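Local coordinates for protein putative esterase (Sulfolobus solfataricus P2, PDB 2RAU) that is probably a lipase or esterase of the alpha/beta-hydrolase fold, cleaving ester bonds, and carries bound calcium, at residues D244-V248 against T249-N253; K325-H329 against L330-T334. One frame throughout, in Å; residues are numbered along the deposited sequence.

Contact 1. Residues D244-V248 against T249-N253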
loop_
_atom_site.group_PDB
_atom_site.type_symbol
_atom_site.label_atom_id
_atom_site.label_comp_id
_atom_site.label_asym_id
_atom_site.label_seq_id
_atom_site.Cartn_x
_atom_site.Cartn_y
_atom_site.Cartn_z
ATOM N N ASP A 244 20.347 -5.305 5.983
ATOM C CA ASP A 244 20.717 -4.338 7.006
ATOM C C ASP A 244 20.244 -2.908 6.632
ATOM O O ASP A 244 19.969 -2.094 7.541
ATOM C CB ASP A 244 22.210 -4.347 7.387
ATOM C CG ASP A 244 22.451 -3.793 8.752
ATOM O OD1 ASP A 244 21.856 -4.343 9.718
ATOM O OD2 ASP A 244 23.278 -2.846 8.867
ATOM N N SER A 245 20.157 -2.587 5.334
ATOM C CA SER A 245 19.639 -1.266 4.948
ATOM C C SER A 245 18.165 -1.132 5.347
ATOM O O SER A 245 17.736 -0.048 5.758
ATOM C CB SER A 245 19.827 -0.957 3.454
ATOM O OG SER A 245 18.956 -1.698 2.626
ATOM N N LEU A 246 17.407 -2.231 5.247
ATOM C CA LEU A 246 16.028 -2.255 5.732
ATOM C C LEU A 246 15.944 -2.147 7.262
ATOM O O LEU A 246 15.073 -1.510 7.797
ATOM C CB LEU A 246 15.307 -3.528 5.255
ATOM C CG LEU A 246 15.141 -3.597 3.710
ATOM C CD1 LEU A 246 14.551 -4.940 3.249
ATOM C CD2 LEU A 246 14.350 -2.406 3.131
ATOM N N TYR A 247 16.865 -2.794 7.964
ATOM C CA TYR A 247 16.903 -2.717 9.402
ATOM C C TYR A 247 17.147 -1.315 9.893
ATOM O O TYR A 247 16.473 -0.848 10.809
ATOM C CB TYR A 247 17.987 -3.633 9.924
ATOM C CG TYR A 247 18.170 -3.628 11.421
ATOM C CD1 TYR A 247 17.244 -4.242 12.275
ATOM C CD2 TYR A 247 19.297 -3.062 11.981
ATOM C CE1 TYR A 247 17.458 -4.273 13.595
ATOM C CE2 TYR A 247 19.503 -3.080 13.276
ATOM C CZ TYR A 247 18.566 -3.672 14.097
ATOM O OH TYR A 247 18.809 -3.698 15.429
ATOM N N VAL A 248 18.140 -0.666 9.298
ATOM C CA VAL A 248 18.579 0.657 9.727
ATOM C C VAL A 248 17.461 1.705 9.560
ATOM O O VAL A 248 17.364 2.583 10.368
ATOM C CB VAL A 248 19.872 1.021 8.977
ATOM C CG1 VAL A 248 20.125 2.465 8.958
ATOM C CG2 VAL A 248 21.035 0.277 9.619
ATOM N N THR A 249 16.608 1.532 8.554
ATOM C CA THR A 249 15.444 2.398 8.290
ATOM C C THR A 249 14.165 2.012 9.033
ATOM O O THR A 249 13.131 2.656 8.847
ATOM C CB THR A 249 15.161 2.543 6.794
ATOM O OG1 THR A 249 14.906 1.267 6.157
ATOM C CG2 THR A 249 16.351 3.181 6.096
ATOM N N GLY A 250 14.227 1.013 9.907
ATOM C CA GLY A 250 13.050 0.555 10.637
ATOM C C GLY A 250 12.050 -0.230 9.803
ATOM O O GLY A 250 10.946 -0.477 10.228
ATOM N N SER A 251 12.470 -0.662 8.624
ATOM C CA SER A 251 11.615 -1.399 7.680
ATOM C C SER A 251 11.495 -2.914 7.912
ATOM O O SER A 251 10.560 -3.549 7.439
ATOM C CB SER A 251 12.163 -1.173 6.280
ATOM O OG SER A 251 12.223 0.211 5.993
ATOM N N ALA A 252 12.495 -3.497 8.573
ATOM C CA ALA A 252 12.562 -4.924 8.836
ATOM C C ALA A 252 13.354 -5.202 10.128
ATOM O O ALA A 252 14.091 -4.348 10.623
ATOM C CB ALA A 252 13.258 -5.635 7.654
ATOM N N ASN A 253 13.148 -6.395 10.694
ATOM C CA ASN A 253 13.936 -6.944 11.810
ATOM C C ASN A 253 14.486 -8.312 11.387
ATOM O O ASN A 253 13.892 -9.328 11.739
ATOM C CB ASN A 253 13.115 -7.112 13.102
ATOM C CG ASN A 253 13.959 -7.331 14.305
ATOM O OD1 ASN A 253 15.164 -7.572 14.182
ATOM N ND2 ASN A 253 13.346 -7.233 15.517
HETATM O O HOH W 1 14.378 -2.202 12.175
#

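Contact 2. Residues K325-H329 against L330-T334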
loop_
_atom_site.group_PDB
_atom_site.type_symbol
_atom_site.label_atom_id
_atom_site.label_comp_id
_atom_site.label_asym_id
_atom_site.label_seq_id
_atom_site.Cartn_x
_atom_site.Cartn_y
_atom_site.Cartn_z
ATOM N N LYS A 325 5.294 -5.943 18.573
ATOM C CA LYS A 325 6.604 -5.970 19.164
ATOM C C LYS A 325 7.605 -6.642 18.227
ATOM O O LYS A 325 7.348 -7.726 17.670
ATOM C CB LYS A 325 6.534 -6.631 20.551
ATOM C CG LYS A 325 5.821 -5.776 21.644
ATOM N N GLY A 326 8.739 -5.960 18.052
ATOM C CA GLY A 326 9.843 -6.399 17.204
ATOM C C GLY A 326 9.743 -6.046 15.733
ATOM O O GLY A 326 10.700 -6.199 14.990
ATOM N N TYR A 327 8.575 -5.574 15.313
ATOM C CA TYR A 327 8.305 -5.390 13.904
ATOM C C TYR A 327 8.923 -4.149 13.327
ATOM O O TYR A 327 8.800 -3.061 13.907
ATOM C CB TYR A 327 6.782 -5.284 13.668
ATOM C CG TYR A 327 6.082 -6.600 13.494
ATOM C CD1 TYR A 327 6.184 -7.596 14.459
ATOM C CD2 TYR A 327 5.272 -6.839 12.393
ATOM C CE1 TYR A 327 5.520 -8.822 14.321
ATOM C CE2 TYR A 327 4.594 -8.073 12.242
ATOM C CZ TYR A 327 4.746 -9.061 13.201
ATOM O OH TYR A 327 4.147 -10.280 13.037
ATOM N N GLY A 328 9.542 -4.321 12.173
ATOM C CA GLY A 328 9.773 -3.200 11.296
ATOM C C GLY A 328 8.519 -2.959 10.464
ATOM O O GLY A 328 7.570 -3.747 10.483
ATOM N N HIS A 329 8.536 -1.872 9.705
ATOM C CA HIS A 329 7.402 -1.447 8.895
ATOM C C HIS A 329 6.884 -2.521 7.966
ATOM O O HIS A 329 5.676 -2.856 7.952
ATOM C CB HIS A 329 7.820 -0.189 8.113
ATOM C CG HIS A 329 6.692 0.524 7.431
ATOM N ND1 HIS A 329 5.499 0.822 8.061
ATOM C CD2 HIS A 329 6.617 1.078 6.196
ATOM C CE1 HIS A 329 4.729 1.505 7.230
ATOM N NE2 HIS A 329 5.381 1.670 6.093
ATOM N N LEU A 330 7.787 -3.083 7.167
ATOM C CA LEU A 330 7.378 -4.053 6.177
ATOM C C LEU A 330 6.960 -5.384 6.735
ATOM O O LEU A 330 6.288 -6.126 6.023
ATOM C CB LEU A 330 8.429 -4.217 5.105
ATOM C CG LEU A 330 8.820 -2.963 4.279
ATOM C CD1 LEU A 330 9.943 -3.308 3.295
ATOM C CD2 LEU A 330 7.628 -2.408 3.540
ATOM N N ASP A 331 7.365 -5.692 7.967
ATOM C CA ASP A 331 6.928 -6.952 8.641
ATOM C C ASP A 331 5.410 -6.986 8.892
ATOM O O ASP A 331 4.825 -8.049 9.062
ATOM C CB ASP A 331 7.647 -7.142 9.993
ATOM C CG ASP A 331 9.137 -7.373 9.836
ATOM O OD1 ASP A 331 9.516 -8.313 9.080
ATOM O OD2 ASP A 331 9.906 -6.613 10.497
ATOM N N VAL A 332 4.786 -5.815 8.925
ATOM C CA VAL A 332 3.321 -5.701 9.067
ATOM C C VAL A 332 2.554 -6.368 7.902
ATOM O O VAL A 332 1.454 -6.908 8.080
ATOM C CB VAL A 332 2.911 -4.211 9.265
ATOM C CG1 VAL A 332 1.376 -4.091 9.482
ATOM C CG2 VAL A 332 3.682 -3.617 10.492
ATOM N N TYR A 333 3.200 -6.415 6.745
ATOM C CA TYR A 333 2.620 -6.821 5.462
ATOM C C TYR A 333 3.041 -8.177 4.908
ATOM O O TYR A 333 2.496 -8.635 3.932
ATOM C CB TYR A 333 2.946 -5.743 4.407
ATOM C CG TYR A 333 2.752 -4.350 4.922
ATOM C CD1 TYR A 333 1.527 -3.943 5.417
ATOM C CD2 TYR A 333 3.779 -3.430 4.890
ATOM C CE1 TYR A 333 1.356 -2.662 5.952
ATOM C CE2 TYR A 333 3.622 -2.166 5.405
ATOM C CZ TYR A 333 2.405 -1.790 5.936
ATOM O OH TYR A 333 2.249 -0.527 6.449
ATOM N N THR A 334 4.024 -8.827 5.525
ATOM C CA THR A 334 4.564 -10.067 5.004
ATOM C C THR A 334 5.267 -10.864 6.112
ATOM O O THR A 334 5.386 -10.379 7.264
ATOM C CB THR A 334 5.569 -9.829 3.832
ATOM O OG1 THR A 334 5.845 -11.084 3.198
ATOM C CG2 THR A 334 6.893 -9.142 4.349
#

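Contact 1. Residues D244-V248 against T249-N253
Leu246 and Ala252 meet methylene to methyl, Leu246 CB lying 3.8 Å from Ala252 CB where the chain folds back past the end of helix 238-248. The CD2 branch of Leu246 reaches Ser251 CB, while Trp219 of helix 218-224 touches both Leu246 and Ser245. Tyr247 and Asn253 run alongside each other in the same direction, ring and amide planes 41° apart. The Tyr247 ring presents an edge to Ala252 O, and Tyr247 CA sends a nearly straight C-H contact to that same oxygen, 3.5 Å away. A water bridges Tyr247 O and Ala252 O, donating to each. Asn253 ND2 is bonded to Gly326 O. Thr249 OG1 sits between its backbone N and carbonyl carbon (chi1 59°), turned back toward the last helical turn, within reach of both Ser245 O (3.1 Å) and Leu246 O (3.2 Å), its one proton not assigned. It pairs with Ser251 OG at 2.9 Å, either hydroxyl able to donate. Leu246 O also takes a weak bond from Ala252 N. Positive phi at Gly250 (73°), with Ser251 N bonded to Leu246 O at 2.9 Å and Gly250 N to Tyr247 O at 3.1 Å, marks a Schellman motif closing the helix C-terminus.

Contact 2. Residues K325-H329 against L330-T334
His329 and Tyr333 form a T-shaped pair on the loop after strand 320-324, where the histidine of an alpha/beta-hydrolase catalytic triad is expected. Tyr333 turns its edge to one face of His329, ring centres 5.5 Å apart and planes at 81°. Tyr333 OH comes within 3.3 Å of His329 CE1 and is itself bonded to Leu176 O. The imidazole is held at both nitrogens, ND1 by Asp177 and NE2 by Ser152, consistent with a Ser-His-Asp charge relay.

After His329 the chain winds into a short turn: Val332 N bonds to His329 O at 3.2 Å, and Asp331 N makes a weak bond to Gly328 O. Asp331 has CG anti to its carbonyl carbon (chi1 -66°), which turns the carboxylate back toward the Gly328 amide. Its OD2 accepts Gly328 N at 2.9 Å through the anti lone pair, while OD1 is bonded to Ser260 OG. With an alanine in its place, Gly328 N and the Ser260 hydroxyl are likely to lose this acceptor, leaving the Gly328 peptide less firmly fixed.

Farther out, the planes of the Tyr327 ring and the Asp331 carboxylate are 81° apart, but it is CB and O of Asp331 that the ring meets; the Tyr327 hydroxyl is bonded to Asp341. Tyr327 CD2 comes to 3.4 Å from Asp331 CB. Beside it, Tyr327 CE2 lies 3.2 Å from Asp331 O.

In the fold
Contact 1 is partly buried, with Val248 and Thr249 exposed, whereas contact 2 is a buried loop between strand 320-324 and helix 338-353. Neither joins distant elements internally: 244-253 ends a helix largely through backbone bonds and hydroxyls, while 325-334 relies on aromatic rings and a carboxylate around the probable catalytic histidine. The two loops meet directly. Gly250 O lies 2.8 Å from His329 N and Ser251 O 2.8 Å from Leu330 N, both probable hydrogen bonds, and Asn253 N makes a weak bond to Asp331 OD2. The chain leaving helix 238-248 thus braces the backbone of the histidine loop.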